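Local coordinates for DNA topoisomerase 2-associated protein PAT1 (Saccharomyces cerevisiae, PDB 5LMG) that activates mRNA decapping and represses translation, its C-terminal domain directly binding the decapping enzyme Dcp2 and the 5'-3' exonuclease Xrn1, at residues D92-I97 with K127-E131; F160-L165 with I202-L206; I168-S173 with I209-R213; I250-P255 with Y276-L281. The protein carries 2 engineered substitutions. All blocks are in the same frame, centred on the assembly; numbering follows the deposited sequence.

Contact 1: D92-I97 with K127-E131; sequences DVNPFI and KIFNE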
loop_
_atom_site.group_PDB
_atom_site.type_symbol
_atom_site.label_atom_id
_atom_site.label_comp_id
_atom_site.label_asym_id
_atom_site.label_seq_id
_atom_site.Cartn_x
_atom_site.Cartn_y
_atom_site.Cartn_z
ATOM N N ASP A 92 -0.771 -25.291 7.726
ATOM C CA ASP A 92 -1.850 -24.303 7.890
ATOM C C ASP A 92 -1.473 -22.949 7.263
ATOM O O ASP A 92 -2.324 -22.290 6.664
ATOM C CB ASP A 92 -2.217 -24.139 9.375
ATOM C CG ASP A 92 -2.891 -25.360 9.981
ATOM O OD1 ASP A 92 -4.059 -25.637 9.617
ATOM O OD2 ASP A 92 -2.263 -26.022 10.839
ATOM N N VAL A 93 -0.185 -22.560 7.392
ATOM C CA VAL A 93 0.413 -21.358 6.806
ATOM C C VAL A 93 1.576 -21.855 5.929
ATOM O O VAL A 93 2.477 -22.537 6.426
ATOM C CB VAL A 93 0.871 -20.320 7.874
ATOM C CG1 VAL A 93 1.619 -19.154 7.228
ATOM C CG2 VAL A 93 -0.312 -19.804 8.689
ATOM N N ASN A 94 1.516 -21.561 4.617
ATOM C CA ASN A 94 2.520 -21.985 3.632
ATOM C C ASN A 94 3.968 -21.595 4.047
ATOM O O ASN A 94 4.181 -20.458 4.487
ATOM C CB ASN A 94 2.148 -21.435 2.244
ATOM C CG ASN A 94 3.080 -21.845 1.137
ATOM O OD1 ASN A 94 4.072 -21.172 0.858
ATOM N ND2 ASN A 94 2.770 -22.941 0.461
ATOM N N PRO A 95 4.965 -22.518 3.943
ATOM C CA PRO A 95 6.346 -22.170 4.350
ATOM C C PRO A 95 6.940 -20.918 3.692
ATOM O O PRO A 95 7.743 -20.236 4.330
ATOM C CB PRO A 95 7.149 -23.431 4.017
ATOM C CG PRO A 95 6.141 -24.537 4.050
ATOM C CD PRO A 95 4.890 -23.920 3.482
ATOM N N PHE A 96 6.531 -20.599 2.437
ATOM C CA PHE A 96 6.997 -19.397 1.741
ATOM C C PHE A 96 6.508 -18.127 2.462
ATOM O O PHE A 96 7.284 -17.186 2.616
ATOM C CB PHE A 96 6.594 -19.392 0.255
ATOM C CG PHE A 96 7.014 -18.145 -0.484
ATOM C CD1 PHE A 96 8.328 -17.979 -0.914
ATOM C CD2 PHE A 96 6.101 -17.126 -0.737
ATOM C CE1 PHE A 96 8.721 -16.820 -1.584
ATOM C CE2 PHE A 96 6.492 -15.967 -1.412
ATOM C CZ PHE A 96 7.801 -15.824 -1.834
ATOM N N ILE A 97 5.228 -18.120 2.900
ATOM C CA ILE A 97 4.596 -17.019 3.633
ATOM C C ILE A 97 5.349 -16.765 4.945
ATOM O O ILE A 97 5.627 -15.611 5.262
ATOM C CB ILE A 97 3.057 -17.240 3.818
ATOM C CG1 ILE A 97 2.304 -17.232 2.459
ATOM C CG2 ILE A 97 2.413 -16.265 4.831
ATOM C CD1 ILE A 97 2.214 -15.852 1.700
ATOM N N LYS A 127 -0.031 -16.861 -4.185
ATOM C CA LYS A 127 0.184 -17.326 -2.813
ATOM C C LYS A 127 0.077 -16.160 -1.814
ATOM O O LYS A 127 -0.675 -16.270 -0.844
ATOM C CB LYS A 127 1.558 -18.025 -2.680
ATOM C CG LYS A 127 1.755 -18.802 -1.373
ATOM C CD LYS A 127 1.242 -20.230 -1.479
ATOM C CE LYS A 127 -0.053 -20.444 -0.745
ATOM N NZ LYS A 127 -0.652 -21.750 -1.101
ATOM N N ILE A 128 0.811 -15.052 -2.073
ATOM C CA ILE A 128 0.835 -13.836 -1.248
ATOM C C ILE A 128 -0.592 -13.290 -1.046
ATOM O O ILE A 128 -0.997 -13.098 0.099
ATOM C CB ILE A 128 1.826 -12.759 -1.802
ATOM C CG1 ILE A 128 3.304 -13.235 -1.703
ATOM C CG2 ILE A 128 1.624 -11.389 -1.104
ATOM C CD1 ILE A 128 4.342 -12.342 -2.446
ATOM N N PHE A 129 -1.355 -13.094 -2.144
ATOM C CA PHE A 129 -2.724 -12.573 -2.070
ATOM C C PHE A 129 -3.717 -13.551 -1.408
ATOM O O PHE A 129 -4.600 -13.102 -0.679
ATOM C CB PHE A 129 -3.219 -12.086 -3.443
ATOM C CG PHE A 129 -2.603 -10.771 -3.855
ATOM C CD1 PHE A 129 -2.978 -9.583 -3.237
ATOM C CD2 PHE A 129 -1.637 -10.719 -4.850
ATOM C CE1 PHE A 129 -2.384 -8.372 -3.596
ATOM C CE2 PHE A 129 -1.044 -9.509 -5.210
ATOM C CZ PHE A 129 -1.423 -8.344 -4.582
ATOM N N ASN A 130 -3.533 -14.868 -1.606
ATOM C CA ASN A 130 -4.380 -15.921 -1.026
ATOM C C ASN A 130 -4.236 -16.008 0.499
ATOM O O ASN A 130 -5.217 -16.273 1.193
ATOM C CB ASN A 130 -4.047 -17.287 -1.661
ATOM C CG ASN A 130 -4.978 -18.406 -1.273
ATOM O OD1 ASN A 130 -6.145 -18.439 -1.666
ATOM N ND2 ASN A 130 -4.471 -19.365 -0.508
ATOM N N GLU A 131 -3.008 -15.794 1.014
ATOM C CA GLU A 131 -2.696 -15.892 2.441
ATOM C C GLU A 131 -2.274 -14.531 3.034
ATOM O O GLU A 131 -1.560 -14.502 4.038
ATOM C CB GLU A 131 -1.579 -16.940 2.653
ATOM C CG GLU A 131 -1.919 -18.336 2.161
ATOM C CD GLU A 131 -2.057 -19.366 3.262
ATOM O OE1 GLU A 131 -1.114 -20.169 3.447
ATOM O OE2 GLU A 131 -3.112 -19.374 3.939
#

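Contact 2: F160-L165 with I202-L206; sequences FQMIIL and IGLNL. With EDO (1,2-ethanediol), chain J.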
loop_
_atom_site.group_PDB
_atom_site.type_symbol
_atom_site.label_atom_id
_atom_site.label_comp_id
_atom_site.label_asym_id
_atom_site.label_seq_id
_atom_site.Cartn_x
_atom_site.Cartn_y
_atom_site.Cartn_z
ATOM N N PHE A 160 9.855 -4.492 3.723
ATOM C CA PHE A 160 8.866 -5.223 2.938
ATOM C C PHE A 160 8.278 -4.313 1.861
ATOM O O PHE A 160 8.192 -4.723 0.706
ATOM C CB PHE A 160 7.753 -5.770 3.841
ATOM C CG PHE A 160 6.887 -6.811 3.173
ATOM C CD1 PHE A 160 5.865 -6.438 2.306
ATOM C CD2 PHE A 160 7.085 -8.164 3.415
ATOM C CE1 PHE A 160 5.053 -7.402 1.696
ATOM C CE2 PHE A 160 6.279 -9.128 2.799
ATOM C CZ PHE A 160 5.270 -8.736 1.945
ATOM N N GLN A 161 7.948 -3.061 2.227
ATOM C CA GLN A 161 7.412 -2.039 1.331
ATOM C C GLN A 161 8.360 -1.749 0.155
ATOM O O GLN A 161 7.933 -1.800 -0.999
ATOM C CB GLN A 161 7.088 -0.756 2.129
ATOM C CG GLN A 161 6.696 0.486 1.300
ATOM C CD GLN A 161 5.280 0.454 0.758
ATOM O OE1 GLN A 161 4.336 -0.006 1.414
ATOM N NE2 GLN A 161 5.098 0.983 -0.449
ATOM N N MET A 162 9.641 -1.474 0.456
ATOM C CA MET A 162 10.687 -1.131 -0.503
ATOM C C MET A 162 11.017 -2.274 -1.487
ATOM O O MET A 162 11.134 -2.026 -2.687
ATOM C CB MET A 162 11.946 -0.665 0.255
ATOM C CG MET A 162 13.057 -0.174 -0.633
ATOM S SD MET A 162 14.627 -0.011 0.246
ATOM C CE MET A 162 15.153 -1.705 0.319
ATOM N N ILE A 163 11.178 -3.505 -0.981
ATOM C CA ILE A 163 11.572 -4.652 -1.796
ATOM C C ILE A 163 10.385 -5.346 -2.477
ATOM O O ILE A 163 10.353 -5.389 -3.707
ATOM C CB ILE A 163 12.455 -5.634 -0.973
ATOM C CG1 ILE A 163 13.837 -4.993 -0.685
ATOM C CG2 ILE A 163 12.586 -7.008 -1.672
ATOM C CD1 ILE A 163 14.785 -5.774 0.261
ATOM N N ILE A 164 9.441 -5.908 -1.686
ATOM C CA ILE A 164 8.311 -6.693 -2.180
ATOM C C ILE A 164 7.370 -5.912 -3.120
ATOM O O ILE A 164 7.056 -6.416 -4.210
ATOM C CB ILE A 164 7.532 -7.379 -1.019
ATOM C CG1 ILE A 164 8.484 -8.135 -0.029
ATOM C CG2 ILE A 164 6.396 -8.276 -1.526
ATOM C CD1 ILE A 164 9.432 -9.279 -0.597
ATOM N N LEU A 165 6.933 -4.706 -2.724
ATOM C CA LEU A 165 5.994 -3.953 -3.554
ATOM C C LEU A 165 6.586 -3.501 -4.891
ATOM O O LEU A 165 5.876 -3.560 -5.885
ATOM C CB LEU A 165 5.355 -2.801 -2.783
ATOM C CG LEU A 165 3.969 -3.119 -2.176
ATOM C CD1 LEU A 165 4.001 -4.309 -1.201
ATOM C CD2 LEU A 165 3.408 -1.924 -1.511
ATOM N N ILE A 202 0.724 -1.784 4.185
ATOM C CA ILE A 202 1.102 -2.769 3.149
ATOM C C ILE A 202 -0.144 -3.266 2.409
ATOM O O ILE A 202 -0.144 -3.305 1.180
ATOM C CB ILE A 202 1.958 -3.949 3.720
ATOM C CG1 ILE A 202 3.218 -3.456 4.505
ATOM C CG2 ILE A 202 2.333 -4.991 2.627
ATOM C CD1 ILE A 202 4.245 -2.555 3.714
ATOM N N GLY A 203 -1.174 -3.645 3.172
ATOM C CA GLY A 203 -2.453 -4.110 2.643
ATOM C C GLY A 203 -3.075 -3.095 1.711
ATOM O O GLY A 203 -3.392 -3.428 0.565
ATOM N N LEU A 204 -3.162 -1.827 2.177
ATOM C CA LEU A 204 -3.717 -0.724 1.398
ATOM C C LEU A 204 -2.938 -0.470 0.111
ATOM O O LEU A 204 -3.556 -0.334 -0.948
ATOM C CB LEU A 204 -3.849 0.561 2.229
ATOM C CG LEU A 204 -4.854 1.589 1.692
ATOM C CD1 LEU A 204 -6.310 1.111 1.888
ATOM C CD2 LEU A 204 -4.659 2.937 2.361
ATOM N N ASN A 205 -1.592 -0.413 0.203
ATOM C CA ASN A 205 -0.722 -0.202 -0.958
ATOM C C ASN A 205 -0.821 -1.349 -1.970
ATOM O O ASN A 205 -0.822 -1.086 -3.168
ATOM C CB ASN A 205 0.703 0.058 -0.541
ATOM C CG ASN A 205 0.925 1.390 0.147
ATOM O OD1 ASN A 205 0.068 2.285 0.149
ATOM N ND2 ASN A 205 2.081 1.541 0.770
ATOM N N LEU A 206 -0.956 -2.606 -1.499
ATOM C CA LEU A 206 -1.128 -3.756 -2.395
ATOM C C LEU A 206 -2.450 -3.658 -3.161
ATOM O O LEU A 206 -2.471 -3.959 -4.354
ATOM C CB LEU A 206 -1.038 -5.096 -1.648
ATOM C CG LEU A 206 0.379 -5.603 -1.370
ATOM C CD1 LEU A 206 0.377 -6.696 -0.315
ATOM C CD2 LEU A 206 1.024 -6.117 -2.631
HETATM C C1 EDO J . 0.572 2.256 -4.244
HETATM O O1 EDO J . 0.846 0.958 -3.770
HETATM C C2 EDO J . 0.655 3.234 -3.054
HETATM O O2 EDO J . -0.041 4.421 -3.375
#

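Contact 3: I168-S173 with I209-R213; sequences IVSFLS and ILISR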
loop_
_atom_site.group_PDB
_atom_site.type_symbol
_atom_site.label_atom_id
_atom_site.label_comp_id
_atom_site.label_asym_id
_atom_site.label_seq_id
_atom_site.Cartn_x
_atom_site.Cartn_y
_atom_site.Cartn_z
ATOM N N ILE A 168 6.314 -6.553 -7.195
ATOM C CA ILE A 168 4.929 -6.757 -7.613
ATOM C C ILE A 168 4.567 -5.773 -8.734
ATOM O O ILE A 168 4.121 -6.220 -9.792
ATOM C CB ILE A 168 3.963 -6.751 -6.398
ATOM C CG1 ILE A 168 4.193 -8.030 -5.548
ATOM C CG2 ILE A 168 2.493 -6.610 -6.830
ATOM C CD1 ILE A 168 3.642 -8.024 -4.140
ATOM N N VAL A 169 4.851 -4.463 -8.518
ATOM C CA VAL A 169 4.643 -3.349 -9.454
ATOM C C VAL A 169 5.304 -3.639 -10.807
ATOM O O VAL A 169 4.606 -3.633 -11.813
ATOM C CB VAL A 169 5.092 -1.978 -8.855
ATOM C CG1 VAL A 169 5.062 -0.860 -9.898
ATOM C CG2 VAL A 169 4.234 -1.593 -7.662
ATOM N N SER A 170 6.629 -3.927 -10.819
ATOM C CA SER A 170 7.407 -4.225 -12.031
ATOM C C SER A 170 6.859 -5.428 -12.813
ATOM O O SER A 170 6.678 -5.323 -14.026
ATOM C CB SER A 170 8.889 -4.402 -11.702
ATOM O OG SER A 170 9.187 -5.722 -11.267
ATOM N N PHE A 171 6.564 -6.544 -12.114
ATOM C CA PHE A 171 6.001 -7.741 -12.723
ATOM C C PHE A 171 4.610 -7.507 -13.361
ATOM O O PHE A 171 4.381 -7.981 -14.471
ATOM C CB PHE A 171 5.967 -8.921 -11.727
ATOM C CG PHE A 171 5.208 -10.134 -12.226
ATOM C CD1 PHE A 171 5.764 -10.982 -13.175
ATOM C CD2 PHE A 171 3.931 -10.415 -11.757
ATOM C CE1 PHE A 171 5.052 -12.094 -13.648
ATOM C CE2 PHE A 171 3.218 -11.524 -12.232
ATOM C CZ PHE A 171 3.785 -12.356 -13.173
ATOM N N LEU A 172 3.690 -6.810 -12.661
ATOM C CA LEU A 172 2.339 -6.549 -13.173
ATOM C C LEU A 172 2.321 -5.547 -14.336
ATOM O O LEU A 172 1.475 -5.643 -15.226
ATOM C CB LEU A 172 1.378 -6.105 -12.049
ATOM C CG LEU A 172 1.031 -7.154 -10.978
ATOM C CD1 LEU A 172 0.163 -6.562 -9.909
ATOM C CD2 LEU A 172 0.333 -8.368 -11.580
ATOM N N SER A 173 3.269 -4.596 -14.322
ATOM C CA SER A 173 3.432 -3.556 -15.331
ATOM C C SER A 173 3.914 -4.140 -16.657
ATOM O O SER A 173 3.627 -3.562 -17.701
ATOM C CB SER A 173 4.435 -2.516 -14.842
ATOM O OG SER A 173 4.746 -1.550 -15.833
ATOM N N ILE A 209 -2.109 -0.896 -5.934
ATOM C CA ILE A 209 -1.348 -1.455 -7.057
ATOM C C ILE A 209 -2.286 -2.270 -7.984
ATOM O O ILE A 209 -2.280 -2.026 -9.178
ATOM C CB ILE A 209 -0.144 -2.309 -6.563
ATOM C CG1 ILE A 209 0.982 -1.417 -6.005
ATOM C CG2 ILE A 209 0.380 -3.240 -7.679
ATOM C CD1 ILE A 209 1.831 -2.104 -4.990
ATOM N N LEU A 210 -3.082 -3.222 -7.425
ATOM C CA LEU A 210 -4.024 -4.039 -8.202
ATOM C C LEU A 210 -5.079 -3.193 -8.909
ATOM O O LEU A 210 -5.296 -3.408 -10.096
ATOM C CB LEU A 210 -4.709 -5.153 -7.366
ATOM C CG LEU A 210 -3.840 -6.264 -6.762
ATOM C CD1 LEU A 210 -4.716 -7.267 -6.027
ATOM C CD2 LEU A 210 -3.025 -7.004 -7.835
ATOM N N ILE A 211 -5.716 -2.226 -8.194
ATOM C CA ILE A 211 -6.754 -1.333 -8.760
ATOM C C ILE A 211 -6.178 -0.487 -9.901
ATOM O O ILE A 211 -6.805 -0.409 -10.965
ATOM C CB ILE A 211 -7.437 -0.424 -7.694
ATOM C CG1 ILE A 211 -8.243 -1.222 -6.658
ATOM C CG2 ILE A 211 -8.311 0.669 -8.352
ATOM C CD1 ILE A 211 -8.665 -0.310 -5.424
ATOM N N SER A 212 -5.009 0.173 -9.656
ATOM C CA SER A 212 -4.312 1.016 -10.638
ATOM C C SER A 212 -3.923 0.236 -11.905
ATOM O O SER A 212 -4.110 0.749 -13.009
ATOM C CB SER A 212 -3.093 1.686 -10.020
ATOM O OG SER A 212 -3.502 2.498 -8.933
ATOM N N ARG A 213 -3.441 -1.013 -11.743
ATOM C CA ARG A 213 -3.075 -1.882 -12.867
ATOM C C ARG A 213 -4.305 -2.313 -13.683
ATOM O O ARG A 213 -4.277 -2.208 -14.908
ATOM C CB ARG A 213 -2.229 -3.086 -12.404
ATOM C CG ARG A 213 -1.616 -3.951 -13.537
ATOM C CD ARG A 213 -0.907 -3.205 -14.680
ATOM N NE ARG A 213 0.039 -2.188 -14.211
ATOM C CZ ARG A 213 0.592 -1.262 -14.988
ATOM N NH1 ARG A 213 0.310 -1.217 -16.286
ATOM N NH2 ARG A 213 1.432 -0.372 -14.476
#

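Contact 4: I250-P255 with Y276-L281; sequences IQLIFP and YIWAFL. Engineered in segment 276-281: A279 (natural residue Gln). With EDO (1,2-ethanediol), chain H.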
loop_
_atom_site.group_PDB
_atom_site.type_symbol
_atom_site.label_atom_id
_atom_site.label_comp_id
_atom_site.label_asym_id
_atom_site.label_seq_id
_atom_site.Cartn_x
_atom_site.Cartn_y
_atom_site.Cartn_z
ATOM N N ILE A 250 -14.976 2.612 4.792
ATOM C CA ILE A 250 -13.962 3.416 4.084
ATOM C C ILE A 250 -13.142 4.324 5.046
ATOM O O ILE A 250 -11.924 4.427 4.884
ATOM C CB ILE A 250 -14.559 4.207 2.873
ATOM C CG1 ILE A 250 -15.110 3.228 1.798
ATOM C CG2 ILE A 250 -13.518 5.155 2.233
ATOM C CD1 ILE A 250 -16.151 3.854 0.761
ATOM N N GLN A 251 -13.791 4.936 6.054
ATOM C CA GLN A 251 -13.132 5.799 7.045
ATOM C C GLN A 251 -12.038 5.053 7.869
ATOM O O GLN A 251 -11.055 5.678 8.287
ATOM C CB GLN A 251 -14.189 6.484 7.946
ATOM C CG GLN A 251 -13.733 6.925 9.349
ATOM C CD GLN A 251 -12.832 8.140 9.348
ATOM O OE1 GLN A 251 -13.200 9.223 8.868
ATOM N NE2 GLN A 251 -11.659 8.008 9.955
ATOM N N LEU A 252 -12.180 3.714 8.029
ATOM C CA LEU A 252 -11.237 2.878 8.797
ATOM C C LEU A 252 -9.822 2.794 8.180
ATOM O O LEU A 252 -8.898 2.303 8.827
ATOM C CB LEU A 252 -11.813 1.477 9.058
ATOM C CG LEU A 252 -13.163 1.394 9.797
ATOM C CD1 LEU A 252 -13.571 -0.062 9.990
ATOM C CD2 LEU A 252 -13.119 2.113 11.163
ATOM N N ILE A 253 -9.645 3.297 6.952
ATOM C CA ILE A 253 -8.340 3.352 6.296
ATOM C C ILE A 253 -7.448 4.443 6.953
ATOM O O ILE A 253 -6.227 4.379 6.826
ATOM C CB ILE A 253 -8.445 3.484 4.750
ATOM C CG1 ILE A 253 -8.866 4.910 4.314
ATOM C CG2 ILE A 253 -9.356 2.393 4.137
ATOM C CD1 ILE A 253 -8.917 5.133 2.800
ATOM N N PHE A 254 -8.068 5.429 7.654
ATOM C CA PHE A 254 -7.361 6.511 8.366
ATOM C C PHE A 254 -7.103 6.027 9.809
ATOM O O PHE A 254 -8.068 5.811 10.544
ATOM C CB PHE A 254 -8.183 7.816 8.352
ATOM C CG PHE A 254 -8.320 8.469 6.996
ATOM C CD1 PHE A 254 -9.325 8.079 6.115
ATOM C CD2 PHE A 254 -7.443 9.477 6.599
ATOM C CE1 PHE A 254 -9.448 8.683 4.853
ATOM C CE2 PHE A 254 -7.574 10.091 5.346
ATOM C CZ PHE A 254 -8.586 9.699 4.485
ATOM N N PRO A 255 -5.826 5.779 10.209
ATOM C CA PRO A 255 -5.561 5.258 11.567
ATOM C C PRO A 255 -5.896 6.237 12.695
ATOM O O PRO A 255 -5.919 7.450 12.443
ATOM C CB PRO A 255 -4.054 4.934 11.547
ATOM C CG PRO A 255 -3.669 4.920 10.107
ATOM C CD PRO A 255 -4.570 5.933 9.455
ATOM N N TYR A 276 -0.261 7.870 0.869
ATOM C CA TYR A 276 -0.684 6.531 0.433
ATOM C C TYR A 276 -2.215 6.310 0.631
ATOM O O TYR A 276 -2.798 5.498 -0.085
ATOM C CB TYR A 276 0.126 5.433 1.162
ATOM C CG TYR A 276 -0.255 5.237 2.614
ATOM C CD1 TYR A 276 0.162 6.136 3.592
ATOM C CD2 TYR A 276 -1.027 4.146 3.013
ATOM C CE1 TYR A 276 -0.209 5.978 4.926
ATOM C CE2 TYR A 276 -1.399 3.974 4.348
ATOM C CZ TYR A 276 -0.974 4.887 5.303
ATOM O OH TYR A 276 -1.324 4.747 6.621
ATOM N N ILE A 277 -2.840 7.000 1.615
ATOM C CA ILE A 277 -4.289 6.881 1.863
ATOM C C ILE A 277 -5.042 7.596 0.745
ATOM O O ILE A 277 -5.983 7.029 0.184
ATOM C CB ILE A 277 -4.719 7.383 3.277
ATOM C CG1 ILE A 277 -4.004 6.596 4.399
ATOM C CG2 ILE A 277 -6.247 7.310 3.429
ATOM C CD1 ILE A 277 -4.153 7.156 5.828
ATOM N N TRP A 278 -4.623 8.849 0.434
ATOM C CA TRP A 278 -5.244 9.643 -0.632
ATOM C C TRP A 278 -4.977 9.030 -2.006
ATOM O O TRP A 278 -5.824 9.170 -2.879
ATOM C CB TRP A 278 -4.832 11.127 -0.555
ATOM C CG TRP A 278 -5.246 11.786 0.732
ATOM C CD1 TRP A 278 -4.441 12.076 1.797
ATOM C CD2 TRP A 278 -6.587 12.118 1.137
ATOM N NE1 TRP A 278 -5.190 12.598 2.828
ATOM C CE2 TRP A 278 -6.515 12.616 2.458
ATOM C CE3 TRP A 278 -7.847 12.042 0.510
ATOM C CZ2 TRP A 278 -7.649 13.070 3.152
ATOM C CZ3 TRP A 278 -8.974 12.460 1.209
ATOM C CH2 TRP A 278 -8.871 12.965 2.514
ATOM N N ALA A 279 -3.830 8.319 -2.183
ATOM C CA ALA A 279 -3.490 7.619 -3.435
ATOM C C ALA A 279 -4.447 6.434 -3.623
ATOM O O ALA A 279 -4.959 6.231 -4.726
ATOM C CB ALA A 279 -2.041 7.157 -3.425
ATOM N N PHE A 280 -4.738 5.698 -2.537
ATOM C CA PHE A 280 -5.713 4.613 -2.566
ATOM C C PHE A 280 -7.109 5.153 -2.936
ATOM O O PHE A 280 -7.755 4.580 -3.813
ATOM C CB PHE A 280 -5.778 3.862 -1.218
ATOM C CG PHE A 280 -6.994 2.959 -1.099
ATOM C CD1 PHE A 280 -7.023 1.712 -1.723
ATOM C CD2 PHE A 280 -8.117 3.368 -0.386
ATOM C CE1 PHE A 280 -8.149 0.886 -1.628
ATOM C CE2 PHE A 280 -9.253 2.555 -0.312
ATOM C CZ PHE A 280 -9.260 1.309 -0.924
ATOM N N LEU A 281 -7.555 6.252 -2.266
ATOM C CA LEU A 281 -8.873 6.861 -2.490
ATOM C C LEU A 281 -9.016 7.375 -3.915
ATOM O O LEU A 281 -10.097 7.286 -4.467
ATOM C CB LEU A 281 -9.164 7.982 -1.478
ATOM C CG LEU A 281 -9.452 7.568 -0.032
ATOM C CD1 LEU A 281 -9.454 8.781 0.889
ATOM C CD2 LEU A 281 -10.801 6.824 0.090
HETATM C C1 EDO H . -6.451 11.645 10.732
HETATM O O1 EDO H . -6.412 11.969 9.350
HETATM C C2 EDO H . -6.707 10.129 10.892
HETATM O O2 EDO H . -5.580 9.353 10.469
#

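Contact 1: D92-I97 with K127-E131
One hydrogen bond crosses this contact. The backbone N of N94 donates to OE1 of E131 at 3.2 Å, almost straight at 170°. E131 is the first residue past the helix that ends at N130, and its carboxylate meets the turn before helix 95-99. N94 is the N-cap of that helix. Its OD1 accepts from the N of F96 at 3.0 Å, so the backbone N of N94 binds E131 while its side chain caps the helix start.

The other contacts are van der Waals. I97 points at the last turn of the opposite helix. Its CD1 lies 3.8 Å from CA of I128 and 3.9 Å from O of K127, and its CG1 is 3.9 Å from CB of E131. F96 meets CG1 of I128 with its ring edge, CE2 at 4.2 Å. The aliphatic part of K127 packs on the cap residue, CD to CG of N94 at 3.6 Å.

The contact thus joins the start of helix 95-99 to the end of helix 118-130. P95, out of reach of 127-131, packs on I51 and L54 of helix 48-70. F129 points away from 92-97 and packs on helices 178-191 and 201-216.

Contact 2: F160-L165 with I202-L206
The apolar centre is formed by F160, L165, I202 and L206. It lies between two stacked helices of a mainly helical domain, assigned to the TPR clan, only 4 Å from the centre of the chain. CD1 of L165 touches two partners, 4.2 Å from CG2 of I202 and 3.8 Å from CD2 of L206. CG2 of I202 also meets the F160 ring, with CE1 at 3.8 Å. I202 thus packs against residues from successive turns of the opposite helix.

The segments 160-165 and 202-206 run in the same general direction, 32° apart, with a signed crossing angle of -32°. Their axes are 11.3 Å apart at closest approach. This wide spacing is filled by branched and aromatic side chains. Helix 136-141 adds I138 and S141 against I202, and I137 against F160. L204 faces the other way, onto Y276 and F280 of helix 275-286.

Toward the polar edge, CB of N205 packs on CD2 of L165 at 3.5 Å. Q161 extends over the end of I202, its OE1 3.4 Å from CD1. The same OE1 accepts one hydrogen bond, from ND2 of N205 at 2.8 Å. A 1,2-ethanediol, probably from the crystallisation liquor, binds the backbone of N205 here: its O1 donates to the N205 O at 2.7 Å.

Contact 3: I168-S173 with I209-R213
I168 opens the contact from the buried side. Its CG2 lies 4.1 Å from CG2 of I209, and the residue also packs on L125 of helix 118-130. V169 is exposed, but its CG2 reaches CD1 of I209 at 3.6 Å. I209 is therefore held by two consecutive residues of the opposite helix.

One turn on, L172 points at the partner helix. Its CD1 touches both CG2 of I209 at 4.0 Å and CD2 of L210 at 3.8 Å. L184 of helix 178-191 touches both L172 and L210, so the apolar layer extends into a third helix. The backbone O of L172 lies 3.5 Å from CD of R213, and CB of L172 is 4.0 Å from CG of R213.

S173 ends the segment at the exposed edge. Its CA lies over one face of the R213 guanidinium, 3.7 Å from CZ. No hydrogen bond joins the segments here. R213 contributes by packing, its aliphatic part beside L172 and its planar end over S173.

The segment axes are 10.9 Å apart and run 22° from parallel. The linking chain is mostly helical, and its helix 178-191 packs beside both segments. This near-parallel pairing, with helix 178-191 and the short helix 194-197 between in sequence, is consistent with stacked helical repeats, as in the TPR clan.

Contact 4: I250-P255 with Y276-L281
F254, I253 and I277 have the most surface buried here. They join a 3-10 turn, 250-253, and the loop after it to helix 275-286 in this mainly helical domain, assigned to the TPR clan. The contact is apolar, and no hydrogen bond crosses it.

I253 points at the helix. Its CD1 meets three side chains: CG2 of I277 at 3.5 Å, CD2 of F280 at 3.7 Å and CD2 of L281 at 3.7 Å. CD2 of L281 also packs on CG2 of I250 at 3.8 Å, which extends the contact along the turn.

I277 lies against both I253 and F254, and CD1 of I277 reaches CD of P255 at 3.9 Å. The F254 ring turns its edge to the face of W278 in a T-shaped stack, the F254 centroid 5.3 Å from that of the six-membered ring of W278, planes at 66°.

Neighbouring helices close the flanks. W278 and L281 touch helix 329-355, and F280 packs on helix 201-216. A279, an engineered residue in place of Gln, touches L351. I277 makes a CH-pi interaction, its CG2 lying 3.6 Å from the centroid of the F254 ring and 18° off the ring normal.

Overall arrangement
Contacts 2 and 3 lie on the same two helices, 151-174 and 201-216, with centres 11 Å apart. Contact 2 is central and buried; contact 3 is partly buried and ends at an exposed edge. Contacts 1 and 4 are also buried, though their centres lie 18 and 11 Å from that of the chain. Contacts 2 and 3 meet where CD2 of L206 packs on CD1 of I168 at 3.6 Å. Contact 1 reaches this pair through F129, which touches L206 and L210. Contact 4 joins through Y276 and F280, which pack on L204. Contacts 1 and 4 do not touch. Hydrogen bonds cross contacts 1 and 2; none crosses contacts 3 and 4. Only contact 4 has an aromatic stack.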